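Extracellular solute-binding protein (Conexibacter woesei, PDB 4P98) probably binds a solute outside the cell membrane and hands it to an ABC transporter, as a lipoprotein of the BMP family. Local coordinates at residues L256-A261 and G265-V270; G129-F134 and I278-I283; K161-G166 and A174-T179. One frame throughout, in Å; residues are numbered along the deposited sequence.

Contact 1: L256-A261 and G265-V270; sequences LEQIRA and GRRFDV
Q258, near the end of helix 249-261, lays its side-chain amide against the guanidinium group of R267, just ahead of strand 268-271. The two flat groups are stacked, their planes only 23° apart, although the side chains carrying them cross at a slant. The glutamine's carbons take part directly: Q258 CG and Q258 CD each come within 3.5 Å of R267 NH2, and Q258 CD is 3.8 Å from R267 CZ. The amide lies toward the rim of the guanidinium, over one face of it. A long, flat, neutral side chain suits this place, because it can reach from the helix and offer a polar plane to an arginine without adding a charge.

R267 does not run straight toward the helix. Its CG is anti to the backbone N, and the chain then folds at both chi2 (70°) and chi3 (64°), which turns the guanidinium broadside to the amide. Its backbone N is meanwhile hydrogen-bonded to OD1 of D119, so the arginine is fixed at its root as well as resting on Q258 at its end.

G265 completes the contact where the loop passes the end of the Q258 side chain. Its positive phi and extended psi would push a CB against the carbonyl O of the preceding residue, which explains a glycine at this bend.

The arrangement joins a helix to the strand that follows it. Strand 268-271 is one of the two outermost strands of a six-stranded parallel sheet and pairs with strand 118-123, through bonds such as those of R267 and D269 with G120. Helix 249-261 packs beside this edge, where S254 and T251 touch R267 and D269 respectively.

Contact 2: G129-F134 and I278-I283; sequences GYLDGF and IVLTPI
L131, on helix 125-137, pushes its isobutyl end into the loop 278-283, and its main partner there is L280. The methyls L131 CD2 and L280 CD2 are 3.5 Å apart, closer than usual van der Waals contact, and L131 CG lies 3.7 Å from the same L280 CD2. One branch of L280 is thus set against the fork of L131, the two side chains meeting at an angle. The other flank of L131 CD2 meets I278, whose CG2 is 4.1 Å away, while the backbone carbon V279 C lies between these neighbours at 4.2 Å from L131 CD2. Branched aliphatic residues fit here because the surface buried is apolar and methyl groups can interlock without leaving polar atoms to satisfy.

L131 reaches outward because its CG is anti to the backbone N (chi1 -180°). L280 starts off less directly, but with CG anti to its carbonyl carbon (chi1 -67°) its end swings back to the helix.

The two-lobed, twin-sheet architecture is that of periplasmic-type binding proteins, in which the chain passes between lobes more than once; the loop follows strand 268-271 of the six-stranded sheet and leads into helix 294-307, which lies over this region of the other lobe. Were L131 cut back to an alanine, L280 CD2 and I278 CG2 would lose the methyl they rest on, which is likely to open a gap between helix and loop.

Further out, V298 of helix 294-307 touches both L131 and L280, and A244 and L273 also border L131. The loop itself is fastened by backbone bonding of I278 to A272 and of T281 to T243, with T281 OG1 hydrogen-bonded to the backbone N of T243.

Contact 3: K161-G166 and A174-T179; sequences KGIRAG and ASYEET
Y176 on strand 175-180 packs against I163 and R164 of helix 154-170, within a beta-alpha-beta crossover whose first strand is 144-149. The short helix and strand segments run almost antiparallel, at 169°, with their axes 10.0 Å apart, as expected when a helix returns the chain to the start of the next parallel strand.

Apolar contact is made by I163, whose CG2 rests 3.6 Å from Y176 CE1, the two side chains crossing at about a right angle. A beta-branched aliphatic residue suits the inward face of the helix, where its CG2 methyl can pack against the ring.

The contact of R164 with the same ring is of another kind. Y176 CD2 stands above the centre of the guanidinium, 3.5 Å from R164 CZ, and the two planes are 75° apart, while R164 NH2 lies in the ring plane at the ring edge. A bend at chi3 (-77°) in the otherwise extended arginine turns the face of its guanidinium toward the CD2-CE2 side of the ring.

Charge comes next: R164 NH2 forms a long salt bridge with E178 OE2, 3.6 Å away and at the edge of the guanidinium, near its plane. E178 is further placed by its other oxygen, since Y176 OH donates a short hydrogen bond of 2.5 Å to E178 OE1, meeting it from above the carboxylate plane. The imidazole ND1 of H160 is also hydrogen-bonded to OE1; the tyrosine and histidine bonds, with the longer arginine bridge, probably hold the carboxylate's orientation.

Water provides the remaining links. One molecule accepts from R164 NE at 3.1 Å, close to E178. A second ties the arginine to the strand backbone, accepting a hydrogen bond from R164 NH1 at 2.8 Å and donating one to Y176 O at 2.7 Å.

Segment 129-134 of contact 2 comes first along the chain, then contact 3, then contact 1, and 278-283 closes contact 2, its two segments lying 144 residues apart in sequence. Contact 1 belongs to the lobe with the six-stranded sheet; contact 3 lies in the lobe with the five-stranded sheet, on the other side of the chain's centre, their centres about 37 Å apart. Contacts 2 and 3 have centres about 14 Å apart and touch, for Y130 of helix 125-137 packs on helix 154-170. After strand 268-271 the chain crosses to the other lobe, where loop 278-283 meets helix 125-137, consistent with a two-lobed solute-binding protein.

Contact 1: L256-A261 and G265-V270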
ATOM      1  N   LEU A 256      10.487   7.297 -16.453  1.00 12.03           N
ATOM      2  CA  LEU A 256      11.528   8.226 -16.917  1.00 14.67           C
ATOM      3  C   LEU A 256      12.341   7.622 -18.058  1.00 14.98           C
ATOM      4  O   LEU A 256      12.636   8.291 -19.056  1.00 15.66           O
ATOM      5  CB  LEU A 256      12.454   8.615 -15.770  1.00 15.92           C
ATOM      6  CG  LEU A 256      11.867   9.338 -14.563  1.00 17.75           C
ATOM      7  CD1 LEU A 256      12.989   9.947 -13.736  1.00 20.35           C
ATOM      8  CD2 LEU A 256      10.849  10.401 -14.935  1.00 19.21           C
ATOM      9  N   GLU A 257      12.689   6.347 -17.929  1.00 15.84           N
ATOM     10  CA  GLU A 257      13.417   5.657 -19.001  1.00 17.58           C
ATOM     11  C   GLU A 257      12.621   5.580 -20.300  1.00 16.71           C
ATOM     12  O   GLU A 257      13.168   5.775 -21.392  1.00 19.79           O
ATOM     13  CB  GLU A 257      13.849   4.266 -18.548  1.00 18.81           C
ATOM     14  CG  GLU A 257      15.078   4.302 -17.654  1.00 23.28           C
ATOM     15  CD  GLU A 257      16.307   4.750 -18.432  1.00 29.73           C
ATOM     16  OE1 GLU A 257      16.795   3.971 -19.286  1.00 36.13           O
ATOM     17  OE2 GLU A 257      16.757   5.890 -18.227  1.00 32.12           O
ATOM     18  N   GLN A 258      11.334   5.304 -20.180  1.00 15.41           N
ATOM     19  CA  GLN A 258      10.451   5.261 -21.333  1.00 15.80           C
ATOM     20  C   GLN A 258      10.401   6.604 -22.038  1.00 16.75           C
ATOM     21  O   GLN A 258      10.476   6.670 -23.262  1.00 17.72           O
ATOM     22  CB  GLN A 258       9.045   4.852 -20.915  1.00 14.12           C
ATOM     23  CG  GLN A 258       8.901   3.396 -20.559  1.00 14.32           C
ATOM     24  CD  GLN A 258       7.559   3.104 -19.912  1.00 14.57           C
ATOM     25  OE1 GLN A 258       6.504   3.455 -20.458  1.00 13.07           O
ATOM     26  NE2 GLN A 258       7.589   2.452 -18.757  1.00 12.46           N
ATOM     27  N   ILE A 259      10.264   7.673 -21.261  1.00 17.92           N
ATOM     28  CA  ILE A 259      10.208   9.022 -21.827  1.00 18.79           C
ATOM     29  C   ILE A 259      11.532   9.341 -22.525  1.00 19.47           C
ATOM     30  O   ILE A 259      11.543   9.847 -23.635  1.00 17.83           O
ATOM     31  CB  ILE A 259       9.868  10.050 -20.732  1.00 17.69           C
ATOM     32  CG1 ILE A 259       8.389   9.907 -20.360  1.00 17.81           C
ATOM     33  CG2 ILE A 259      10.169  11.471 -21.177  1.00 18.36           C
ATOM     34  CD1 ILE A 259       8.046  10.527 -19.028  1.00 18.39           C
ATOM     35  N   ARG A 260      12.644   8.997 -21.886  1.00 21.90           N
ATOM     36  CA  ARG A 260      13.960   9.274 -22.458  1.00 23.08           C
ATOM     37  C   ARG A 260      14.220   8.497 -23.755  1.00 21.13           C
ATOM     38  O   ARG A 260      14.872   9.015 -24.653  1.00 25.47           O
ATOM     39  CB  ARG A 260      15.051   9.042 -21.409  1.00 24.96           C
ATOM     40  CG  ARG A 260      15.131  10.198 -20.409  1.00 27.50           C
ATOM     41  CD  ARG A 260      15.817   9.841 -19.096  1.00 30.51           C
ATOM     42  NE  ARG A 260      15.917  11.018 -18.224  1.00 34.28           N
ATOM     43  CZ  ARG A 260      16.046  11.002 -16.895  1.00 32.85           C
ATOM     44  NH1 ARG A 260      16.096   9.865 -16.220  1.00 37.25           N
ATOM     45  NH2 ARG A 260      16.123  12.152 -16.229  1.00 35.90           N
ATOM     46  N   ALA A 261      13.677   7.288 -23.869  1.00 19.84           N
ATOM     47  CA  ALA A 261      13.865   6.451 -25.063  1.00 20.77           C
ATOM     48  C   ALA A 261      12.783   6.643 -26.118  1.00 21.78           C
ATOM     49  O   ALA A 261      12.906   6.113 -27.207  1.00 20.09           O
ATOM     50  CB  ALA A 261      13.920   4.986 -24.676  1.00 21.74           C
ATOM     51  N   GLY A 265       4.068   4.502 -22.999  1.00 13.77           N
ATOM     52  CA  GLY A 265       2.653   4.336 -23.320  1.00 14.37           C
ATOM     53  C   GLY A 265       2.182   2.888 -23.320  1.00 14.95           C
ATOM     54  O   GLY A 265       2.879   1.985 -23.797  1.00 15.69           O
ATOM     55  N   ARG A 266       0.987   2.681 -22.786  1.00 14.52           N
ATOM     56  CA  ARG A 266       0.308   1.387 -22.780  1.00 15.87           C
ATOM     57  C   ARG A 266       0.991   0.262 -22.001  1.00 15.08           C
ATOM     58  O   ARG A 266       0.578  -0.882 -22.102  1.00 16.41           O
ATOM     59  CB  ARG A 266      -0.072   0.957 -24.212  1.00 18.60           C
ATOM     60  CG  ARG A 266      -1.318   1.701 -24.648  1.00 22.13           C
ATOM     61  CD  ARG A 266      -1.693   1.567 -26.103  1.00 24.26           C
ATOM     62  NE  ARG A 266      -3.007   2.193 -26.287  1.00 27.93           N
ATOM     63  CZ  ARG A 266      -3.603   2.407 -27.459  1.00 28.93           C
ATOM     64  NH1 ARG A 266      -4.797   2.982 -27.487  1.00 29.63           N
ATOM     65  NH2 ARG A 266      -3.014   2.074 -28.594  1.00 30.69           N
ATOM     66  N   ARG A 267       1.967   0.603 -21.166  1.00 13.64           N
ATOM     67  CA  ARG A 267       2.509  -0.336 -20.194  1.00 14.20           C
ATOM     68  C   ARG A 267       1.458  -0.585 -19.130  1.00 14.45           C
ATOM     69  O   ARG A 267       0.755   0.354 -18.704  1.00 13.78           O
ATOM     70  CB  ARG A 267       3.773   0.226 -19.557  1.00 15.33           C
ATOM     71  CG  ARG A 267       4.680  -0.820 -18.916  1.00 17.58           C
ATOM     72  CD  ARG A 267       5.360  -1.715 -19.967  1.00 16.81           C
ATOM     73  NE  ARG A 267       6.272  -0.983 -20.846  1.00 17.97           N
ATOM     74  CZ  ARG A 267       7.523  -0.639 -20.542  1.00 19.17           C
ATOM     75  NH1 ARG A 267       8.045  -0.931 -19.345  1.00 18.08           N
ATOM     76  NH2 ARG A 267       8.260   0.021 -21.439  1.00 21.06           N
ATOM     77  N   PHE A 268       1.304  -1.843 -18.726  1.00 12.76           N
ATOM     78  CA  PHE A 268       0.448  -2.143 -17.598  1.00 13.73           C
ATOM     79  C   PHE A 268       1.194  -2.984 -16.575  1.00 13.62           C
ATOM     80  O   PHE A 268       1.520  -4.148 -16.817  1.00 13.21           O
ATOM     81  CB  PHE A 268      -0.867  -2.813 -18.006  1.00 13.76           C
ATOM     82  CG  PHE A 268      -1.874  -2.817 -16.908  1.00 13.82           C
ATOM     83  CD1 PHE A 268      -2.506  -1.644 -16.545  1.00 14.53           C
ATOM     84  CD2 PHE A 268      -2.166  -3.976 -16.199  1.00 14.82           C
ATOM     85  CE1 PHE A 268      -3.414  -1.620 -15.507  1.00 15.06           C
ATOM     86  CE2 PHE A 268      -3.084  -3.958 -15.162  1.00 15.89           C
ATOM     87  CZ  PHE A 268      -3.710  -2.780 -14.813  1.00 14.54           C
ATOM     88  N   ASP A 269       1.441  -2.373 -15.423  1.00 12.59           N
ATOM     89  CA  ASP A 269       2.262  -2.975 -14.383  1.00 13.85           C
ATOM     90  C   ASP A 269       1.430  -3.497 -13.207  1.00 13.66           C
ATOM     91  O   ASP A 269       0.515  -2.814 -12.707  1.00 12.81           O
ATOM     92  CB  ASP A 269       3.298  -1.945 -13.912  1.00 14.10           C
ATOM     93  CG  ASP A 269       4.220  -1.489 -15.028  1.00 15.49           C
ATOM     94  OD1 ASP A 269       4.772  -2.375 -15.724  1.00 17.88           O
ATOM     95  OD2 ASP A 269       4.400  -0.254 -15.220  1.00 14.50           O
ATOM     96  N   VAL A 270       1.741  -4.711 -12.770  1.00 13.03           N
ATOM     97  CA  VAL A 270       1.168  -5.243 -11.557  1.00 14.33           C
ATOM     98  C   VAL A 270       2.223  -5.118 -10.451  1.00 14.60           C
ATOM     99  O   VAL A 270       3.354  -5.594 -10.594  1.00 15.07           O
ATOM    100  CB  VAL A 270       0.737  -6.709 -11.726  1.00 15.77           C
ATOM    101  CG1 VAL A 270       0.091  -7.224 -10.456  1.00 16.44           C
ATOM    102  CG2 VAL A 270      -0.238  -6.844 -12.890  1.00 17.37           C
TER

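Contact 2: G129-F134 and I278-I283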
ATOM      1  N   GLY A 129      -2.594  -7.966   2.713  1.00 18.29           N
ATOM      2  CA  GLY A 129      -3.078  -8.757   3.832  1.00 19.58           C
ATOM      3  C   GLY A 129      -2.238 -10.002   4.042  1.00 19.88           C
ATOM      4  O   GLY A 129      -1.808 -10.292   5.162  1.00 16.69           O
ATOM      5  N   TYR A 130      -1.979 -10.720   2.948  1.00 19.01           N
ATOM      6  CA  TYR A 130      -1.202 -11.953   3.021  1.00 18.93           C
ATOM      7  C   TYR A 130       0.178 -11.726   3.643  1.00 16.36           C
ATOM      8  O   TYR A 130       0.591 -12.493   4.499  1.00 20.45           O
ATOM      9  CB  TYR A 130      -1.084 -12.618   1.648  1.00 18.23           C
ATOM     10  CG  TYR A 130      -0.587 -14.043   1.724  1.00 17.75           C
ATOM     11  CD1 TYR A 130      -1.481 -15.101   1.843  1.00 18.73           C
ATOM     12  CD2 TYR A 130       0.774 -14.327   1.700  1.00 19.85           C
ATOM     13  CE1 TYR A 130      -1.037 -16.408   1.908  1.00 21.84           C
ATOM     14  CE2 TYR A 130       1.232 -15.644   1.760  1.00 19.89           C
ATOM     15  CZ  TYR A 130       0.322 -16.674   1.865  1.00 20.01           C
ATOM     16  OH  TYR A 130       0.758 -17.979   1.954  1.00 23.19           O
ATOM     17  N   LEU A 131       0.878 -10.671   3.236  1.00 15.83           N
ATOM     18  CA  LEU A 131       2.190 -10.386   3.789  1.00 17.01           C
ATOM     19  C   LEU A 131       2.122 -10.039   5.286  1.00 20.46           C
ATOM     20  O   LEU A 131       2.975 -10.465   6.071  1.00 17.33           O
ATOM     21  CB  LEU A 131       2.879  -9.275   3.003  1.00 16.90           C
ATOM     22  CG  LEU A 131       4.271  -8.881   3.472  1.00 16.68           C
ATOM     23  CD1 LEU A 131       5.213 -10.089   3.483  1.00 19.44           C
ATOM     24  CD2 LEU A 131       4.819  -7.765   2.617  1.00 17.22           C
ATOM     25  N   ASP A 132       1.117  -9.274   5.688  1.00 21.11           N
ATOM     26  CA  ASP A 132       0.932  -8.972   7.115  1.00 22.40           C
ATOM     27  C   ASP A 132       0.740 -10.234   7.939  1.00 18.31           C
ATOM     28  O   ASP A 132       1.383 -10.413   8.985  1.00 22.09           O
ATOM     29  CB  ASP A 132      -0.295  -8.084   7.330  1.00 24.50           C
ATOM     30  CG  ASP A 132      -0.128  -6.723   6.762  1.00 27.99           C
ATOM     31  OD1 ASP A 132       1.012  -6.218   6.707  1.00 31.94           O
ATOM     32  OD2 ASP A 132      -1.165  -6.144   6.378  1.00 43.24           O
ATOM     33  N   GLY A 133      -0.147 -11.105   7.467  1.00 17.10           N
ATOM     34  CA  GLY A 133      -0.454 -12.358   8.134  1.00 18.36           C
ATOM     35  C   GLY A 133       0.739 -13.299   8.169  1.00 21.66           C
ATOM     36  O   GLY A 133       0.985 -13.970   9.174  1.00 20.01           O
ATOM     37  N   PHE A 134       1.488 -13.338   7.072  1.00 22.67           N
ATOM     38  CA  PHE A 134       2.696 -14.146   7.008  1.00 21.36           C
ATOM     39  C   PHE A 134       3.762 -13.664   7.993  1.00 21.43           C
ATOM     40  O   PHE A 134       4.411 -14.479   8.644  1.00 22.01           O
ATOM     41  CB  PHE A 134       3.256 -14.165   5.589  1.00 21.65           C
ATOM     42  CG  PHE A 134       4.441 -15.072   5.427  1.00 20.62           C
ATOM     43  CD1 PHE A 134       5.723 -14.590   5.598  1.00 22.91           C
ATOM     44  CD2 PHE A 134       4.263 -16.412   5.115  1.00 23.46           C
ATOM     45  CE1 PHE A 134       6.823 -15.434   5.456  1.00 24.70           C
ATOM     46  CE2 PHE A 134       5.354 -17.261   4.973  1.00 22.93           C
ATOM     47  CZ  PHE A 134       6.630 -16.766   5.141  1.00 22.96           C
ATOM     48  N   ILE A 278       5.195  -4.943  -3.895  1.00 13.95           N
ATOM     49  CA  ILE A 278       4.780  -4.914  -2.495  1.00 14.89           C
ATOM     50  C   ILE A 278       5.955  -5.413  -1.656  1.00 17.32           C
ATOM     51  O   ILE A 278       6.463  -6.512  -1.886  1.00 16.65           O
ATOM     52  CB  ILE A 278       3.558  -5.811  -2.228  1.00 15.05           C
ATOM     53  CG1 ILE A 278       2.338  -5.275  -2.982  1.00 15.91           C
ATOM     54  CG2 ILE A 278       3.276  -5.898  -0.729  1.00 15.91           C
ATOM     55  CD1 ILE A 278       1.134  -6.200  -2.963  1.00 17.20           C
ATOM     56  N   VAL A 279       6.366  -4.604  -0.683  1.00 16.56           N
ATOM     57  CA  VAL A 279       7.505  -4.922   0.186  1.00 17.48           C
ATOM     58  C   VAL A 279       7.209  -4.508   1.624  1.00 17.56           C
ATOM     59  O   VAL A 279       6.195  -3.873   1.887  1.00 14.69           O
ATOM     60  CB  VAL A 279       8.785  -4.186  -0.262  1.00 18.88           C
ATOM     61  CG1 VAL A 279       9.218  -4.647  -1.650  1.00 21.29           C
ATOM     62  CG2 VAL A 279       8.594  -2.672  -0.250  1.00 19.84           C
ATOM     63  N   LEU A 280       8.104  -4.874   2.538  1.00 19.16           N
ATOM     64  CA  LEU A 280       8.034  -4.411   3.922  1.00 20.05           C
ATOM     65  C   LEU A 280       8.766  -3.101   4.111  1.00 19.18           C
ATOM     66  O   LEU A 280       9.766  -2.840   3.463  1.00 18.63           O
ATOM     67  CB  LEU A 280       8.655  -5.445   4.864  1.00 21.77           C
ATOM     68  CG  LEU A 280       7.929  -6.779   4.999  1.00 20.13           C
ATOM     69  CD1 LEU A 280       8.694  -7.656   5.965  1.00 23.49           C
ATOM     70  CD2 LEU A 280       6.487  -6.624   5.436  1.00 19.61           C
ATOM     71  N   THR A 281       8.256  -2.262   5.008  1.00 19.31           N
ATOM     72  CA  THR A 281       9.044  -1.160   5.536  1.00 19.68           C
ATOM     73  C   THR A 281      10.196  -1.749   6.357  1.00 20.01           C
ATOM     74  O   THR A 281      10.086  -2.868   6.857  1.00 18.67           O
ATOM     75  CB  THR A 281       8.213  -0.304   6.504  1.00 18.54           C
ATOM     76  OG1 THR A 281       7.595  -1.168   7.465  1.00 15.73           O
ATOM     77  CG2 THR A 281       7.157   0.476   5.762  1.00 19.05           C
ATOM     78  N   PRO A 282      11.294  -0.991   6.518  1.00 22.72           N
ATOM     79  CA  PRO A 282      12.405  -1.463   7.348  1.00 26.32           C
ATOM     80  C   PRO A 282      11.913  -2.032   8.686  1.00 27.51           C
ATOM     81  O   PRO A 282      11.146  -1.379   9.389  1.00 27.63           O
ATOM     82  CB  PRO A 282      13.240  -0.198   7.554  1.00 26.50           C
ATOM     83  CG  PRO A 282      12.996   0.613   6.316  1.00 28.07           C
ATOM     84  CD  PRO A 282      11.561   0.346   5.948  1.00 26.81           C
ATOM     85  N   ILE A 283      12.337  -3.249   9.011  1.00 26.51           N
ATOM     86  CA  ILE A 283      11.837  -3.970  10.178  1.00 27.83           C
ATOM     87  C   ILE A 283      12.396  -3.423  11.500  1.00 29.35           C
ATOM     88  O   ILE A 283      13.571  -3.099  11.595  1.00 28.21           O
ATOM     89  CB  ILE A 283      12.178  -5.468  10.057  1.00 28.94           C
ATOM     90  CG1 ILE A 283      11.424  -6.083   8.879  1.00 31.45           C
ATOM     91  CG2 ILE A 283      11.842  -6.236  11.327  1.00 27.34           C
ATOM     92  CD1 ILE A 283      12.038  -7.368   8.362  1.00 33.50           C
TER

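Contact 3: K161-G166 and A174-T179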
ATOM      1  N   LYS A 161      -9.175 -11.561   4.592  1.00 17.87           N
ATOM      2  CA  LYS A 161      -9.063 -12.952   4.141  1.00 19.90           C
ATOM      3  C   LYS A 161      -7.590 -13.279   3.853  1.00 18.00           C
ATOM      4  O   LYS A 161      -7.115 -14.372   4.180  1.00 20.53           O
ATOM      5  CB  LYS A 161      -9.960 -13.195   2.918  1.00 21.27           C
ATOM      6  CG  LYS A 161     -10.243 -14.654   2.621  1.00 26.49           C
ATOM      7  CD  LYS A 161     -11.360 -14.816   1.601  1.00 29.41           C
ATOM      8  CE  LYS A 161     -11.672 -16.281   1.345  1.00 31.31           C
ATOM      9  NZ  LYS A 161     -12.640 -16.431   0.224  1.00 33.87           N
ATOM     10  N   GLY A 162      -6.870 -12.320   3.273  1.00 16.96           N
ATOM     11  CA  GLY A 162      -5.428 -12.425   3.058  1.00 18.29           C
ATOM     12  C   GLY A 162      -4.621 -12.607   4.330  1.00 19.10           C
ATOM     13  O   GLY A 162      -3.755 -13.487   4.405  1.00 16.75           O
ATOM     14  N   ILE A 163      -4.912 -11.793   5.344  1.00 17.80           N
ATOM     15  CA  ILE A 163      -4.211 -11.891   6.624  1.00 19.11           C
ATOM     16  C   ILE A 163      -4.342 -13.286   7.198  1.00 18.23           C
ATOM     17  O   ILE A 163      -3.349 -13.888   7.631  1.00 22.37           O
ATOM     18  CB  ILE A 163      -4.753 -10.889   7.677  1.00 19.13           C
ATOM     19  CG1 ILE A 163      -4.442  -9.458   7.248  1.00 19.03           C
ATOM     20  CG2 ILE A 163      -4.128 -11.169   9.052  1.00 18.71           C
ATOM     21  CD1 ILE A 163      -5.049  -8.410   8.158  1.00 22.30           C
ATOM     22  N   ARG A 164      -5.573 -13.785   7.209  1.00 18.34           N
ATOM     23  CA  ARG A 164      -5.874 -15.089   7.773  1.00 22.89           C
ATOM     24  C   ARG A 164      -5.084 -16.170   7.035  1.00 25.19           C
ATOM     25  O   ARG A 164      -4.480 -17.048   7.663  1.00 24.21           O
ATOM     26  CB  ARG A 164      -7.371 -15.359   7.685  1.00 24.94           C
ATOM     27  CG  ARG A 164      -7.865 -16.491   8.567  1.00 31.49           C
ATOM     28  CD  ARG A 164      -9.351 -16.763   8.347  1.00 37.81           C
ATOM     29  NE  ARG A 164     -10.227 -15.783   8.999  1.00 43.77           N
ATOM     30  CZ  ARG A 164     -10.722 -15.897  10.237  1.00 49.63           C
ATOM     31  NH1 ARG A 164     -10.434 -16.954  11.004  1.00 48.22           N
ATOM     32  NH2 ARG A 164     -11.514 -14.940  10.725  1.00 48.88           N
ATOM     33  N   ALA A 165      -5.074 -16.088   5.707  1.00 24.08           N
ATOM     34  CA  ALA A 165      -4.359 -17.052   4.879  1.00 21.68           C
ATOM     35  C   ALA A 165      -2.847 -17.011   5.081  1.00 19.58           C
ATOM     36  O   ALA A 165      -2.204 -18.056   5.191  1.00 24.16           O
ATOM     37  CB  ALA A 165      -4.709 -16.854   3.406  1.00 21.27           C
ATOM     38  N   GLY A 166      -2.276 -15.814   5.127  1.00 17.59           N
ATOM     39  CA  GLY A 166      -0.852 -15.645   5.396  1.00 20.93           C
ATOM     40  C   GLY A 166      -0.445 -16.194   6.749  1.00 23.59           C
ATOM     41  O   GLY A 166       0.604 -16.846   6.888  1.00 21.64           O
ATOM     42  N   ALA A 174      -1.537 -20.817  15.154  1.00 30.07           N
ATOM     43  CA  ALA A 174      -1.974 -19.534  15.720  1.00 27.85           C
ATOM     44  C   ALA A 174      -3.483 -19.361  15.625  1.00 27.15           C
ATOM     45  O   ALA A 174      -4.114 -19.852  14.691  1.00 27.17           O
ATOM     46  CB  ALA A 174      -1.276 -18.378  15.039  1.00 28.27           C
ATOM     47  N   SER A 175      -4.063 -18.682  16.609  1.00 25.40           N
ATOM     48  CA  SER A 175      -5.483 -18.360  16.568  1.00 25.36           C
ATOM     49  C   SER A 175      -5.625 -16.891  16.176  1.00 22.06           C
ATOM     50  O   SER A 175      -4.685 -16.095  16.310  1.00 21.47           O
ATOM     51  CB  SER A 175      -6.167 -18.658  17.903  1.00 27.57           C
ATOM     52  OG  SER A 175      -5.686 -17.790  18.897  1.00 31.22           O
ATOM     53  N   TYR A 176      -6.805 -16.546  15.688  1.00 21.42           N
ATOM     54  CA  TYR A 176      -7.015 -15.271  15.017  1.00 20.94           C
ATOM     55  C   TYR A 176      -8.417 -14.755  15.315  1.00 21.43           C
ATOM     56  O   TYR A 176      -9.387 -15.511  15.262  1.00 20.23           O
ATOM     57  CB  TYR A 176      -6.820 -15.459  13.511  1.00 20.30           C
ATOM     58  CG  TYR A 176      -7.105 -14.237  12.662  1.00 18.74           C
ATOM     59  CD1 TYR A 176      -6.144 -13.249  12.462  1.00 19.27           C
ATOM     60  CD2 TYR A 176      -8.343 -14.076  12.059  1.00 20.50           C
ATOM     61  CE1 TYR A 176      -6.418 -12.132  11.672  1.00 18.81           C
ATOM     62  CE2 TYR A 176      -8.629 -12.970  11.282  1.00 18.92           C
ATOM     63  CZ  TYR A 176      -7.667 -12.013  11.085  1.00 17.21           C
ATOM     64  OH  TYR A 176      -7.986 -10.932  10.306  1.00 22.80           O
ATOM     65  N   GLU A 177      -8.505 -13.467  15.637  1.00 20.08           N
ATOM     66  CA  GLU A 177      -9.786 -12.783  15.795  1.00 20.21           C
ATOM     67  C   GLU A 177      -9.661 -11.427  15.128  1.00 18.06           C
ATOM     68  O   GLU A 177      -8.582 -10.834  15.099  1.00 16.38           O
ATOM     69  CB  GLU A 177     -10.161 -12.604  17.276  1.00 24.09           C
ATOM     70  CG  GLU A 177     -11.636 -12.284  17.490  1.00 28.69           C
ATOM     71  CD  GLU A 177     -12.010 -12.007  18.946  1.00 37.47           C
ATOM     72  OE1 GLU A 177     -11.280 -12.444  19.872  1.00 42.04           O
ATOM     73  OE2 GLU A 177     -13.053 -11.346  19.165  1.00 39.00           O
ATOM     74  N   GLU A 178     -10.765 -10.936  14.591  1.00 18.27           N
ATOM     75  CA  GLU A 178     -10.771  -9.629  13.956  1.00 18.10           C
ATOM     76  C   GLU A 178     -12.053  -8.870  14.292  1.00 16.97           C
ATOM     77  O   GLU A 178     -13.086  -9.461  14.618  1.00 18.78           O
ATOM     78  CB  GLU A 178     -10.595  -9.770  12.442  1.00 17.21           C
ATOM     79  CG  GLU A 178     -11.817 -10.336  11.743  1.00 18.69           C
ATOM     80  CD  GLU A 178     -11.525 -10.896  10.366  1.00 19.81           C
ATOM     81  OE1 GLU A 178     -10.448 -10.631   9.793  1.00 20.63           O
ATOM     82  OE2 GLU A 178     -12.410 -11.599   9.854  1.00 23.98           O
ATOM     83  N   THR A 179     -11.957  -7.552  14.216  1.00 16.06           N
ATOM     84  CA  THR A 179     -13.069  -6.660  14.490  1.00 15.99           C
ATOM     85  C   THR A 179     -13.052  -5.555  13.456  1.00 14.66           C
ATOM     86  O   THR A 179     -11.991  -5.031  13.109  1.00 16.41           O
ATOM     87  CB  THR A 179     -12.930  -6.021  15.890  1.00 16.84           C
ATOM     88  OG1 THR A 179     -12.945  -7.044  16.884  1.00 18.56           O
ATOM     89  CG2 THR A 179     -14.063  -5.061  16.181  1.00 18.72           C
TER
HETATM   90  O   HOH W   1     -10.393 -12.928   7.859  1.00 30.36           O
HETATM   91  O   HOH W   2     -11.360 -16.069  13.500  1.00 42.39           O